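Local coordinates for protein C alpha-dehydrogenase (Sphingobium sp. SYK-6, PDB 4YAG) that binds NADH as a short-chain dehydrogenase/reductase and acts as a C alpha-dehydrogenase early in the bacterial breakdown of lignin beta-aryl ethers, at residues I17-A22 with Q47-R52; Q39-E44 with I195-Q200; S66-M71 with N115-I120; T171-M176 with N245-S250. One frame throughout, in Å; residues are numbered along the deposited sequence.

The four contacts tie helices and loops around the Rossmann-type sheet. Interactions 1 and 2 share helix 39-51 and both touch the NADH: interaction 1 packs that helix on helix 16-27 through three phenylalanines, while interaction 2 joins its first turns to the 195-200 segment by a histidine-carboxylate bond beside the adenosine ribose. Interaction 3, nested along the chain inside the loop closed by interaction 2, lies at the second subunit and pairs a guanidinium with a thioether. Interaction 4, some 29 Å from interaction 2 between centres, is the surface contact of the set, its arginine resting on a leucine with waters around it; the other three are partly buried.

Interaction 1: residues I17-A22 with Q47-R52; sequences IGFGIA and QFFEER. With NAI (1,4-dihydronicotinamide adenine dinucleotide), chain C.
Phe19 reaches out from helix 16-27 and drives the CZ corner of its ring into one face of Phe48. CZ stands over the centre of that ring, 3.5 Å from Phe48 CD1, and the two planes meet at 80°, a T-shaped (edge-to-face) pair with Phe19 supplying the edge. Both rings get there by the same first torsion: CG lies anti to the backbone N in Phe19 (chi1 180°) and in Phe48 (chi1 178°), which stretches each side chain into the gap between the axes of segments 17-22 and 47-51, 13.0 Å apart at their closest. Phe49 is turned differently, its CG beside the backbone N, and its ring passes Phe19 obliquely, with Phe49 CE2 3.6 Å from Phe19 CE1. Ala22 CB also comes within 4.4 Å of Phe49 CZ. The three rings form an aromatic cluster joining two nearly parallel helices of the Rossmann-type fold, with Leu32 and Leu34 of strand 31-36 touching both Phe49 and Ala22. Phe48 is sandwiched: on the face away from Phe19 lies the guanidinium of Arg52, its CZ 3.3 Å above the ring plane and toward the rim. Arg52 NH1 also donates to Phe48 O over 2.9 Å, which helps keep the guanidinium folded back over the ring, and Glu51 OE1 meets its edge in a salt bridge. At the other end of the 17-22 segment, Ile17 N gives a 2.8 Å hydrogen bond to O1N of the NADH pyrophosphate, while the Ile17 side chain extends its CD1 to 3.4 Å from the nicotinamide ribose oxygen O4D.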
# COMPACT_ATOMS: atom_id res chain seq x y z
N ILE A 17 -4.14 18.67 11.10
CA ILE A 17 -2.70 18.71 10.88
C ILE A 17 -2.30 19.63 9.73
O ILE A 17 -1.38 20.44 9.84
CB ILE A 17 -2.18 17.28 10.64
CG1 ILE A 17 -2.35 16.46 11.93
CG2 ILE A 17 -0.74 17.29 10.16
CD1 ILE A 17 -1.98 14.98 11.77
N GLY A 18 -3.00 19.51 8.61
CA GLY A 18 -2.68 20.34 7.46
C GLY A 18 -2.78 21.80 7.79
O GLY A 18 -1.98 22.62 7.34
N PHE A 19 -3.79 22.17 8.55
CA PHE A 19 -3.97 23.56 8.91
C PHE A 19 -2.88 24.03 9.90
O PHE A 19 -2.44 25.18 9.86
CB PHE A 19 -5.38 23.76 9.47
CG PHE A 19 -5.69 25.17 9.89
CD1 PHE A 19 -5.79 26.17 8.96
CD2 PHE A 19 -5.89 25.48 11.22
CE1 PHE A 19 -6.08 27.48 9.36
CE2 PHE A 19 -6.18 26.78 11.61
CZ PHE A 19 -6.27 27.76 10.67
N GLY A 20 -2.43 23.13 10.76
CA GLY A 20 -1.31 23.43 11.66
C GLY A 20 -0.03 23.65 10.86
O GLY A 20 0.73 24.58 11.14
N ILE A 21 0.20 22.80 9.87
CA ILE A 21 1.34 22.96 8.96
C ILE A 21 1.22 24.30 8.20
O ILE A 21 2.18 25.07 8.10
CB ILE A 21 1.44 21.78 7.99
CG1 ILE A 21 1.79 20.49 8.74
CG2 ILE A 21 2.46 22.06 6.91
CD1 ILE A 21 1.70 19.22 7.91
N ALA A 22 0.02 24.60 7.71
CA ALA A 22 -0.21 25.84 7.00
C ALA A 22 0.19 27.05 7.84
O ALA A 22 0.89 27.94 7.38
CB ALA A 22 -1.65 25.95 6.60
N GLN A 47 -11.31 32.66 6.62
CA GLN A 47 -11.67 33.65 7.63
C GLN A 47 -10.58 33.78 8.70
O GLN A 47 -10.28 34.89 9.18
CB GLN A 47 -13.03 33.30 8.26
CG GLN A 47 -13.40 34.26 9.38
CD GLN A 47 -14.57 33.78 10.21
OE1 GLN A 47 -15.59 33.34 9.68
NE2 GLN A 47 -14.43 33.84 11.53
N PHE A 48 -9.99 32.66 9.09
CA PHE A 48 -8.90 32.64 10.06
C PHE A 48 -7.73 33.49 9.60
O PHE A 48 -7.21 34.32 10.34
CB PHE A 48 -8.44 31.21 10.30
CG PHE A 48 -7.29 31.08 11.25
CD1 PHE A 48 -5.98 31.21 10.80
CD2 PHE A 48 -7.51 30.82 12.59
CE1 PHE A 48 -4.92 31.09 11.68
CE2 PHE A 48 -6.45 30.68 13.47
CZ PHE A 48 -5.16 30.82 13.01
N PHE A 49 -7.31 33.30 8.35
CA PHE A 49 -6.17 34.05 7.84
C PHE A 49 -6.51 35.50 7.54
O PHE A 49 -5.64 36.37 7.66
CB PHE A 49 -5.56 33.35 6.63
CG PHE A 49 -4.82 32.11 6.99
CD1 PHE A 49 -3.69 32.17 7.79
CD2 PHE A 49 -5.27 30.86 6.58
CE1 PHE A 49 -3.03 31.04 8.16
CE2 PHE A 49 -4.61 29.74 6.95
CZ PHE A 49 -3.48 29.82 7.73
N GLU A 50 -7.76 35.79 7.19
CA GLU A 50 -8.19 37.18 7.00
C GLU A 50 -8.17 37.93 8.32
O GLU A 50 -7.78 39.10 8.39
CB GLU A 50 -9.60 37.22 6.40
CG GLU A 50 -9.65 36.75 4.95
CD GLU A 50 -11.07 36.66 4.40
OE1 GLU A 50 -12.02 37.06 5.11
OE2 GLU A 50 -11.22 36.18 3.25
N GLU A 51 -8.60 37.25 9.38
CA GLU A 51 -8.59 37.85 10.72
C GLU A 51 -7.16 38.18 11.15
O GLU A 51 -6.95 39.07 11.99
CB GLU A 51 -9.25 36.92 11.74
CG GLU A 51 -10.77 36.98 11.72
CD GLU A 51 -11.42 35.87 12.54
OE1 GLU A 51 -10.73 34.89 12.90
OE2 GLU A 51 -12.64 35.98 12.81
N ARG A 52 -6.19 37.49 10.58
CA ARG A 52 -4.79 37.72 10.92
C ARG A 52 -4.06 38.50 9.84
O ARG A 52 -2.83 38.52 9.80
CB ARG A 52 -4.11 36.40 11.22
CG ARG A 52 -4.55 35.87 12.56
CD ARG A 52 -4.49 34.39 12.64
NE ARG A 52 -5.08 33.94 13.91
CZ ARG A 52 -6.38 33.88 14.16
NH1 ARG A 52 -7.28 34.23 13.24
NH2 ARG A 52 -6.80 33.45 15.35
PA NAI C . -8.84 16.49 9.44
O1A NAI C . -10.10 15.82 8.96
O2A NAI C . -8.99 17.53 10.53
O5B NAI C . -8.08 17.14 8.22
C5B NAI C . -8.08 16.50 6.98
C4B NAI C . -8.62 17.41 5.96
O4B NAI C . -8.44 16.69 4.70
C3B NAI C . -10.03 17.78 6.09
O3B NAI C . -10.24 19.21 6.04
C2B NAI C . -10.70 17.08 5.01
O2B NAI C . -11.87 17.74 4.52
C1B NAI C . -9.66 16.90 3.98
N9A NAI C . -9.92 15.81 3.08
C8A NAI C . -10.40 14.55 3.37
N7A NAI C . -10.55 13.84 2.24
C5A NAI C . -10.15 14.62 1.18
C6A NAI C . -10.07 14.46 -0.20
N6A NAI C . -10.53 13.27 -0.79
N1A NAI C . -9.61 15.47 -0.98
C2A NAI C . -9.22 16.64 -0.42
N3A NAI C . -9.28 16.85 0.90
C4A NAI C . -9.74 15.87 1.72
O3 NAI C . -7.96 15.29 9.97
PN NAI C . -6.37 15.17 10.24
O1N NAI C . -5.69 16.53 10.32
O2N NAI C . -6.26 14.36 11.50
O5D NAI C . -5.84 14.35 8.97
C5D NAI C . -4.64 14.72 8.27
C4D NAI C . -3.82 13.51 8.02
O4D NAI C . -3.25 13.07 9.31
C3D NAI C . -4.56 12.36 7.48
O3D NAI C . -3.82 11.79 6.39
C2D NAI C . -4.68 11.41 8.59
O2D NAI C . -4.79 10.07 8.11
C1D NAI C . -3.45 11.60 9.34
N1N NAI C . -3.37 11.21 10.69
C2N NAI C . -4.06 11.83 11.71
C3N NAI C . -3.89 11.39 13.01
C7N NAI C . -4.63 12.05 14.13
O7N NAI C . -4.61 11.58 15.30
N7N NAI C . -5.31 13.31 13.84
C4N NAI C . -3.03 10.35 13.33
C5N NAI C . -2.30 9.78 12.31
C6N NAI C . -2.46 10.21 11.02

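Interaction 2: residues Q39-E44 with I195-Q200; sequences QDHLDE and IHESGQ. With NAI (1,4-dihydronicotinamide adenine dinucleotide), chain C.
Glu197 OE1 accepts a hydrogen bond from His41 NE2, 2.9 Å away, through its syn lone pair, and the same oxygen is held by a salt bridge from Arg38. The donor side is flat, for OE1 lies in the plane of the imidazole, although the carboxylate itself is turned 33° from the ring and the N-H...O angle is a bent 138°. Glu197 reaches across with its chain extended beyond CG. A water donates to the other oxygen, OE2, at 2.7 Å. The other ring nitrogen, ND1, serves the cofactor, donating 2.8 Å to the ribose hydroxyl oxygen O3B of the NADH in a straighter bond of 162°. In this Rossmann-type fold the adenosine ribose sits just past the end of strand 31-36, where Asp36 also hydrogen-bonds the dinucleotide. Replacing His41 by an alanine would probably take from O3B the donor that His41 provides and leave Glu197 without its link to helix 39-51. With both nitrogens donating, the imidazole is fixed in its rotation about CB-CG, and Glu197 acts from the second shell on a residue that touches the cofactor. Ile195, from the same segment as Glu197, sets CB 3.4 Å from the bridging pyrophosphate oxygen O3.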
# COMPACT_ATOMS: atom_id res chain seq x y z
N GLN A 39 -15.83 22.57 1.51
CA GLN A 39 -15.94 24.00 1.29
C GLN A 39 -16.05 24.74 2.61
O GLN A 39 -15.49 25.84 2.75
CB GLN A 39 -17.14 24.35 0.41
CG GLN A 39 -17.15 25.84 0.00
CD GLN A 39 -15.93 26.23 -0.81
OE1 GLN A 39 -15.70 25.72 -1.91
NE2 GLN A 39 -15.13 27.16 -0.27
N ASP A 40 -16.75 24.17 3.58
CA ASP A 40 -16.91 24.85 4.87
C ASP A 40 -15.57 24.96 5.63
O ASP A 40 -15.30 26.00 6.25
CB ASP A 40 -18.02 24.22 5.73
CG ASP A 40 -17.82 22.74 6.01
OD1 ASP A 40 -17.05 22.07 5.29
OD2 ASP A 40 -18.46 22.24 6.95
N HIS A 41 -14.74 23.93 5.54
CA HIS A 41 -13.40 24.00 6.10
C HIS A 41 -12.59 25.10 5.41
O HIS A 41 -11.91 25.88 6.07
CB HIS A 41 -12.66 22.65 6.00
CG HIS A 41 -13.22 21.59 6.89
ND1 HIS A 41 -12.63 20.33 6.99
CD2 HIS A 41 -14.27 21.56 7.73
CE1 HIS A 41 -13.29 19.61 7.84
NE2 HIS A 41 -14.32 20.32 8.31
N LEU A 42 -12.65 25.15 4.08
CA LEU A 42 -11.90 26.17 3.33
C LEU A 42 -12.36 27.57 3.74
O LEU A 42 -11.53 28.47 3.89
CB LEU A 42 -12.08 26.01 1.82
CG LEU A 42 -11.40 24.77 1.22
CD1 LEU A 42 -11.85 24.53 -0.20
CD2 LEU A 42 -9.90 24.88 1.26
N ASP A 43 -13.67 27.76 3.90
CA ASP A 43 -14.19 29.08 4.27
C ASP A 43 -13.70 29.49 5.66
O ASP A 43 -13.35 30.66 5.90
CB ASP A 43 -15.71 29.09 4.22
CG ASP A 43 -16.27 28.97 2.81
OD1 ASP A 43 -15.52 29.17 1.83
OD2 ASP A 43 -17.48 28.67 2.69
N GLU A 44 -13.67 28.54 6.58
CA GLU A 44 -13.21 28.80 7.94
C GLU A 44 -11.73 29.15 7.94
O GLU A 44 -11.32 30.03 8.70
CB GLU A 44 -13.43 27.57 8.82
CG GLU A 44 -14.89 27.30 9.13
CD GLU A 44 -15.13 25.90 9.64
OE1 GLU A 44 -14.15 25.14 9.82
OE2 GLU A 44 -16.31 25.54 9.84
N ILE A 195 -10.83 14.63 11.97
CA ILE A 195 -10.85 13.41 11.18
C ILE A 195 -12.07 12.56 11.53
O ILE A 195 -12.48 11.68 10.76
CB ILE A 195 -9.53 12.63 11.28
CG1 ILE A 195 -9.49 11.57 10.18
CG2 ILE A 195 -9.33 12.03 12.67
CD1 ILE A 195 -8.11 11.26 9.67
N HIS A 196 -12.68 12.83 12.67
CA HIS A 196 -13.91 12.14 13.04
C HIS A 196 -15.08 12.52 12.12
O HIS A 196 -16.13 11.88 12.17
CB HIS A 196 -14.27 12.42 14.49
CG HIS A 196 -14.49 13.86 14.80
ND1 HIS A 196 -13.45 14.74 15.00
CD2 HIS A 196 -15.63 14.58 14.95
CE1 HIS A 196 -13.93 15.94 15.25
NE2 HIS A 196 -15.25 15.87 15.22
N GLU A 197 -14.89 13.53 11.28
CA GLU A 197 -15.91 13.90 10.30
C GLU A 197 -15.69 13.15 8.98
O GLU A 197 -16.25 13.52 7.96
CB GLU A 197 -15.91 15.42 10.03
CG GLU A 197 -16.10 16.29 11.25
CD GLU A 197 -16.06 17.79 10.95
OE1 GLU A 197 -15.61 18.19 9.85
OE2 GLU A 197 -16.45 18.57 11.83
N SER A 198 -14.87 12.09 8.99
CA SER A 198 -14.54 11.35 7.77
C SER A 198 -15.74 10.91 6.95
O SER A 198 -15.70 10.93 5.72
CB SER A 198 -13.67 10.14 8.10
OG SER A 198 -12.33 10.51 8.33
N GLY A 199 -16.82 10.52 7.61
CA GLY A 199 -18.02 10.13 6.89
C GLY A 199 -18.53 11.22 5.96
O GLY A 199 -18.94 10.94 4.83
N GLN A 200 -18.51 12.46 6.43
CA GLN A 200 -18.89 13.62 5.62
C GLN A 200 -17.93 13.85 4.45
O GLN A 200 -18.28 14.50 3.46
CB GLN A 200 -18.83 14.92 6.43
CG GLN A 200 -19.87 15.15 7.46
CD GLN A 200 -19.80 16.59 7.94
OE1 GLN A 200 -20.09 17.53 7.18
NE2 GLN A 200 -19.35 16.78 9.16
PA NAI C . -8.84 16.49 9.44
O1A NAI C . -10.10 15.82 8.96
O2A NAI C . -8.99 17.53 10.53
O5B NAI C . -8.08 17.14 8.22
C5B NAI C . -8.08 16.50 6.98
C4B NAI C . -8.62 17.41 5.96
O4B NAI C . -8.44 16.69 4.70
C3B NAI C . -10.03 17.78 6.09
O3B NAI C . -10.24 19.21 6.04
C2B NAI C . -10.70 17.08 5.01
O2B NAI C . -11.87 17.74 4.52
C1B NAI C . -9.66 16.90 3.98
N9A NAI C . -9.92 15.81 3.08
C8A NAI C . -10.40 14.55 3.37
N7A NAI C . -10.55 13.84 2.24
C5A NAI C . -10.15 14.62 1.18
C6A NAI C . -10.07 14.46 -0.20
N6A NAI C . -10.53 13.27 -0.79
N1A NAI C . -9.61 15.47 -0.98
C2A NAI C . -9.22 16.64 -0.42
N3A NAI C . -9.28 16.85 0.90
C4A NAI C . -9.74 15.87 1.72
O3 NAI C . -7.96 15.29 9.97
PN NAI C . -6.37 15.17 10.24
O1N NAI C . -5.69 16.53 10.32
O2N NAI C . -6.26 14.36 11.50
O5D NAI C . -5.84 14.35 8.97
C5D NAI C . -4.64 14.72 8.27
C4D NAI C . -3.82 13.51 8.02
O4D NAI C . -3.25 13.07 9.31
C3D NAI C . -4.56 12.36 7.48
O3D NAI C . -3.82 11.79 6.39
C2D NAI C . -4.68 11.41 8.59
O2D NAI C . -4.79 10.07 8.11
C1D NAI C . -3.45 11.60 9.34
N1N NAI C . -3.37 11.21 10.69
C2N NAI C . -4.06 11.83 11.71
C3N NAI C . -3.89 11.39 13.01
C7N NAI C . -4.63 12.05 14.13
O7N NAI C . -4.61 11.58 15.30
N7N NAI C . -5.31 13.31 13.84
C4N NAI C . -3.03 10.35 13.33
C5N NAI C . -2.30 9.78 12.31
C6N NAI C . -2.46 10.21 11.02
O HOH W 1 -16.30 21.16 11.05

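Interaction 3: residues S66-M71 with N115-I120; sequences SDRAQM and NLMGPI
Arg68 and Met117 make the polar contact: Arg68 NH2 donates a weak hydrogen bond to the thioether sulfur, 3.2 Å from NH2 to Met117 SD and with an N-H...S angle of 159°. The sulfur lies at the edge of the guanidinium, near its plane. Arg68 is extended from CG to NE, whereas Met117 bends at both later torsions (chi2 54°, chi3 67°), a curl that brings SD and then CE, 3.6 Å from Arg68 NH2, against the nitrogen. The sulfur is the lesser partner. The same NH2 forms a salt bridge with Asp109 of the second subunit, Tyr105 of that subunit gives the arginine a cation-pi contact, and NE bonds Asn121. Van der Waals contact is thinner: the methyl Met71 CE comes only within 4.5 Å of the carbonyl oxygen Gly118 O, and its side chain also touches Ala125 and Phe126. Inside the 66-71 segment, Asp67 OD1 accepts from Gln70 N at 3.0 Å and so caps the N-terminus of helix 68-82. Arg68 thus reaches from that helix to the dimer interface familiar from short-chain dehydrogenases, which helix 105-133 forms together with helix 156-177.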
# COMPACT_ATOMS: atom_id res chain seq x y z
N SER A 66 -8.32 12.39 -4.97
CA SER A 66 -8.40 11.13 -5.71
C SER A 66 -8.95 11.34 -7.12
O SER A 66 -9.13 10.38 -7.88
CB SER A 66 -9.19 10.07 -4.94
OG SER A 66 -10.55 10.41 -4.79
N ASP A 67 -9.18 12.60 -7.49
CA ASP A 67 -9.64 12.94 -8.84
C ASP A 67 -8.44 13.51 -9.61
O ASP A 67 -7.99 14.64 -9.38
CB ASP A 67 -10.80 13.93 -8.78
CG ASP A 67 -11.38 14.27 -10.14
OD1 ASP A 67 -10.60 14.45 -11.12
OD2 ASP A 67 -12.63 14.42 -10.23
N ARG A 68 -7.90 12.71 -10.53
CA ARG A 68 -6.65 13.10 -11.20
C ARG A 68 -6.80 14.33 -12.08
O ARG A 68 -5.85 15.14 -12.19
CB ARG A 68 -6.07 11.92 -11.99
CG ARG A 68 -5.55 10.83 -11.07
CD ARG A 68 -5.23 9.57 -11.85
NE ARG A 68 -4.65 8.57 -10.98
CZ ARG A 68 -4.49 7.29 -11.32
NH1 ARG A 68 -4.92 6.84 -12.49
NH2 ARG A 68 -3.92 6.45 -10.47
N ALA A 69 -7.95 14.47 -12.74
CA ALA A 69 -8.21 15.64 -13.55
C ALA A 69 -8.18 16.89 -12.67
O ALA A 69 -7.60 17.92 -13.04
CB ALA A 69 -9.54 15.52 -14.28
N GLN A 70 -8.80 16.81 -11.50
CA GLN A 70 -8.83 17.97 -10.60
C GLN A 70 -7.45 18.30 -10.05
O GLN A 70 -7.11 19.46 -9.83
CB GLN A 70 -9.78 17.73 -9.41
CG GLN A 70 -11.22 17.70 -9.81
CD GLN A 70 -12.17 17.95 -8.64
OE1 GLN A 70 -11.94 17.50 -7.52
NE2 GLN A 70 -13.23 18.70 -8.90
N MET A 71 -6.62 17.27 -9.85
CA MET A 71 -5.26 17.50 -9.42
C MET A 71 -4.39 18.13 -10.50
O MET A 71 -3.56 19.00 -10.19
CB MET A 71 -4.64 16.20 -8.89
CG MET A 71 -5.27 15.74 -7.60
SD MET A 71 -4.89 16.80 -6.19
CE MET A 71 -3.24 16.22 -5.81
N ASN A 115 -6.10 7.72 0.86
CA ASN A 115 -4.92 7.68 1.71
C ASN A 115 -3.63 7.21 1.01
O ASN A 115 -2.54 7.50 1.48
CB ASN A 115 -5.16 6.82 2.96
CG ASN A 115 -6.15 7.46 3.94
OD1 ASN A 115 -6.50 8.63 3.81
ND2 ASN A 115 -6.61 6.68 4.91
N LEU A 116 -3.76 6.53 -0.13
CA LEU A 116 -2.60 6.10 -0.88
C LEU A 116 -2.55 6.78 -2.25
O LEU A 116 -1.52 7.37 -2.63
CB LEU A 116 -2.56 4.58 -1.02
CG LEU A 116 -1.40 4.05 -1.88
CD1 LEU A 116 -0.05 4.55 -1.41
CD2 LEU A 116 -1.38 2.50 -1.91
N MET A 117 -3.64 6.74 -3.01
CA MET A 117 -3.60 7.36 -4.33
C MET A 117 -3.58 8.89 -4.24
O MET A 117 -3.09 9.55 -5.14
CB MET A 117 -4.74 6.86 -5.24
CG MET A 117 -4.54 7.25 -6.70
SD MET A 117 -2.93 6.73 -7.39
CE MET A 117 -3.13 4.97 -7.34
N GLY A 118 -4.08 9.47 -3.15
CA GLY A 118 -4.02 10.92 -2.99
C GLY A 118 -2.58 11.41 -3.08
O GLY A 118 -2.25 12.27 -3.91
N PRO A 119 -1.68 10.85 -2.25
CA PRO A 119 -0.27 11.27 -2.33
C PRO A 119 0.37 10.93 -3.67
O PRO A 119 1.15 11.71 -4.18
CB PRO A 119 0.40 10.50 -1.18
CG PRO A 119 -0.71 10.30 -0.18
CD PRO A 119 -1.96 10.11 -1.01
N ILE A 120 0.06 9.77 -4.24
CA ILE A 120 0.61 9.45 -5.54
C ILE A 120 0.16 10.47 -6.58
O ILE A 120 0.98 10.96 -7.37
CB ILE A 120 0.24 8.00 -5.97
CG1 ILE A 120 0.95 7.00 -5.04
CG2 ILE A 120 0.59 7.79 -7.42
CD1 ILE A 120 0.40 5.58 -5.11

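Interaction 4: residues T171-M176 with N245-S250; sequences TIRDSM and NKLYVS
Arg173 and Leu247 are the residues whose CA atoms lie nearest across the two segments, 8.4 Å apart. The 171-176 segment is part of helix 156-177; the other leaves helix 231-244 at Asn245, whose positive phi (53°) turns the chain before it enters strand 248-250, the outermost within this chain, next to strand 181-187 in the parallel sheet. Arg173 spans the gap. Its CG is anti to the backbone N (chi1 -171°) and the chain runs on extended to NE, laying the guanidinium flat over Leu247: CB of the leucine sits under the centre of one face, 3.8 Å from Arg173 CZ. The branches follow, with Leu247 CD2 3.9 Å from Arg173 NH1. Around the rim of the guanidinium the partners are polar. Arg173 NE donates 2.8 Å to a water, which in turn donates to Asn245 OD1 at 2.6 Å, while Asn245 O stands near the guanidinium plane, 3.4 Å from Arg173 NH2. A second water takes a weak bond from NH2 and a 3.0 Å bond from Leu247 N. A leucine in place of Arg173 would probably uncover Leu247 CB and leave both waters without their donor on the helix. The contact therefore splits the arginine's chemistry, its flat face lying over an aliphatic side chain while its N-H groups are joined to the turn by two waters, as suits a contact at the surface.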
# COMPACT_ATOMS: atom_id res chain seq x y z
N THR A 171 11.09 5.36 -1.08
CA THR A 171 11.56 4.95 -2.39
C THR A 171 11.74 6.12 -3.34
O THR A 171 12.65 6.09 -4.18
CB THR A 171 10.64 3.89 -3.03
OG1 THR A 171 9.35 4.46 -3.33
CG2 THR A 171 10.51 2.70 -2.09
N ILE A 172 10.91 7.15 -3.23
CA ILE A 172 11.04 8.28 -4.16
C ILE A 172 12.22 9.19 -3.83
O ILE A 172 12.57 10.03 -4.64
CB ILE A 172 9.76 9.15 -4.27
CG1 ILE A 172 9.48 9.87 -2.96
CG2 ILE A 172 8.57 8.29 -4.72
CD1 ILE A 172 8.28 10.80 -3.02
N ARG A 173 12.83 9.03 -2.66
CA ARG A 173 13.83 9.98 -2.19
C ARG A 173 14.94 10.21 -3.21
O ARG A 173 15.32 11.34 -3.52
CB ARG A 173 14.41 9.55 -0.83
CG ARG A 173 15.29 10.60 -0.18
CD ARG A 173 15.82 10.11 1.16
NE ARG A 173 16.08 11.24 2.04
CZ ARG A 173 16.80 11.21 3.15
NH1 ARG A 173 17.41 10.09 3.54
NH2 ARG A 173 16.93 12.33 3.84
N ASP A 174 15.52 9.13 -3.72
CA ASP A 174 16.67 9.32 -4.59
C ASP A 174 16.29 9.99 -5.91
O ASP A 174 17.05 10.79 -6.45
CB ASP A 174 17.44 8.01 -4.84
CG ASP A 174 16.65 7.02 -5.67
OD1 ASP A 174 15.92 6.21 -5.08
OD2 ASP A 174 16.78 7.02 -6.92
N SER A 175 15.11 9.67 -6.43
CA SER A 175 14.66 10.32 -7.67
C SER A 175 14.45 11.81 -7.44
O SER A 175 14.88 12.65 -8.26
CB SER A 175 13.36 9.71 -8.19
OG SER A 175 12.97 10.37 -9.39
N MET A 176 13.78 12.16 -6.35
CA MET A 176 13.50 13.57 -6.09
C MET A 176 14.78 14.35 -5.84
O MET A 176 14.92 15.51 -6.25
CB MET A 176 12.54 13.71 -4.91
CG MET A 176 11.17 13.10 -5.17
SD MET A 176 10.34 13.88 -6.59
CE MET A 176 9.12 12.64 -6.98
N ASN A 245 15.81 18.69 5.83
CA ASN A 245 15.65 17.55 4.94
C ASN A 245 15.64 16.21 5.67
O ASN A 245 16.43 15.30 5.38
CB ASN A 245 16.70 17.53 3.84
CG ASN A 245 16.34 16.58 2.72
OD1 ASN A 245 15.18 16.24 2.54
ND2 ASN A 245 17.34 16.11 1.97
N LYS A 246 14.74 16.09 6.64
CA LYS A 246 14.63 14.89 7.44
C LYS A 246 13.65 13.91 6.83
O LYS A 246 12.49 14.24 6.61
CB LYS A 246 14.10 15.25 8.82
CG LYS A 246 14.96 16.17 9.62
CD LYS A 246 14.18 16.47 10.90
CE LYS A 246 14.93 17.21 11.91
NZ LYS A 246 14.08 17.25 13.13
N LEU A 247 14.07 12.67 6.62
CA LEU A 247 13.19 11.69 5.98
C LEU A 247 11.98 11.29 6.83
O LEU A 247 10.87 11.16 6.31
CB LEU A 247 13.98 10.45 5.59
CG LEU A 247 13.23 9.30 4.94
CD1 LEU A 247 12.51 9.77 3.67
CD2 LEU A 247 14.20 8.17 4.66
N TYR A 248 12.22 11.09 8.12
CA TYR A 248 11.18 10.61 9.02
C TYR A 248 10.88 11.59 10.13
O TYR A 248 11.79 12.12 10.77
CB TYR A 248 11.64 9.32 9.69
CG TYR A 248 11.98 8.17 8.78
CD1 TYR A 248 11.06 7.67 7.87
CD2 TYR A 248 13.21 7.55 8.88
CE1 TYR A 248 11.37 6.60 7.08
CE2 TYR A 248 13.53 6.49 8.09
CZ TYR A 248 12.61 6.00 7.20
OH TYR A 248 12.95 4.91 6.42
N VAL A 249 9.59 11.82 10.36
CA VAL A 249 9.15 12.58 11.51
C VAL A 249 8.04 11.81 12.19
O VAL A 249 7.04 11.50 11.55
CB VAL A 249 8.59 13.96 11.11
CG1 VAL A 249 8.01 14.67 12.34
CG2 VAL A 249 9.67 14.81 10.45
N SER A 250 8.22 11.50 13.48
CA SER A 250 7.17 10.89 14.29
C SER A 250 6.83 11.85 15.41
O SER A 250 7.70 12.47 16.00
CB SER A 250 7.61 9.54 14.89
OG SER A 250 7.92 8.60 13.86
O HOH W 2 14.68 13.67 2.31
O HOH W 3 16.92 11.98 7.00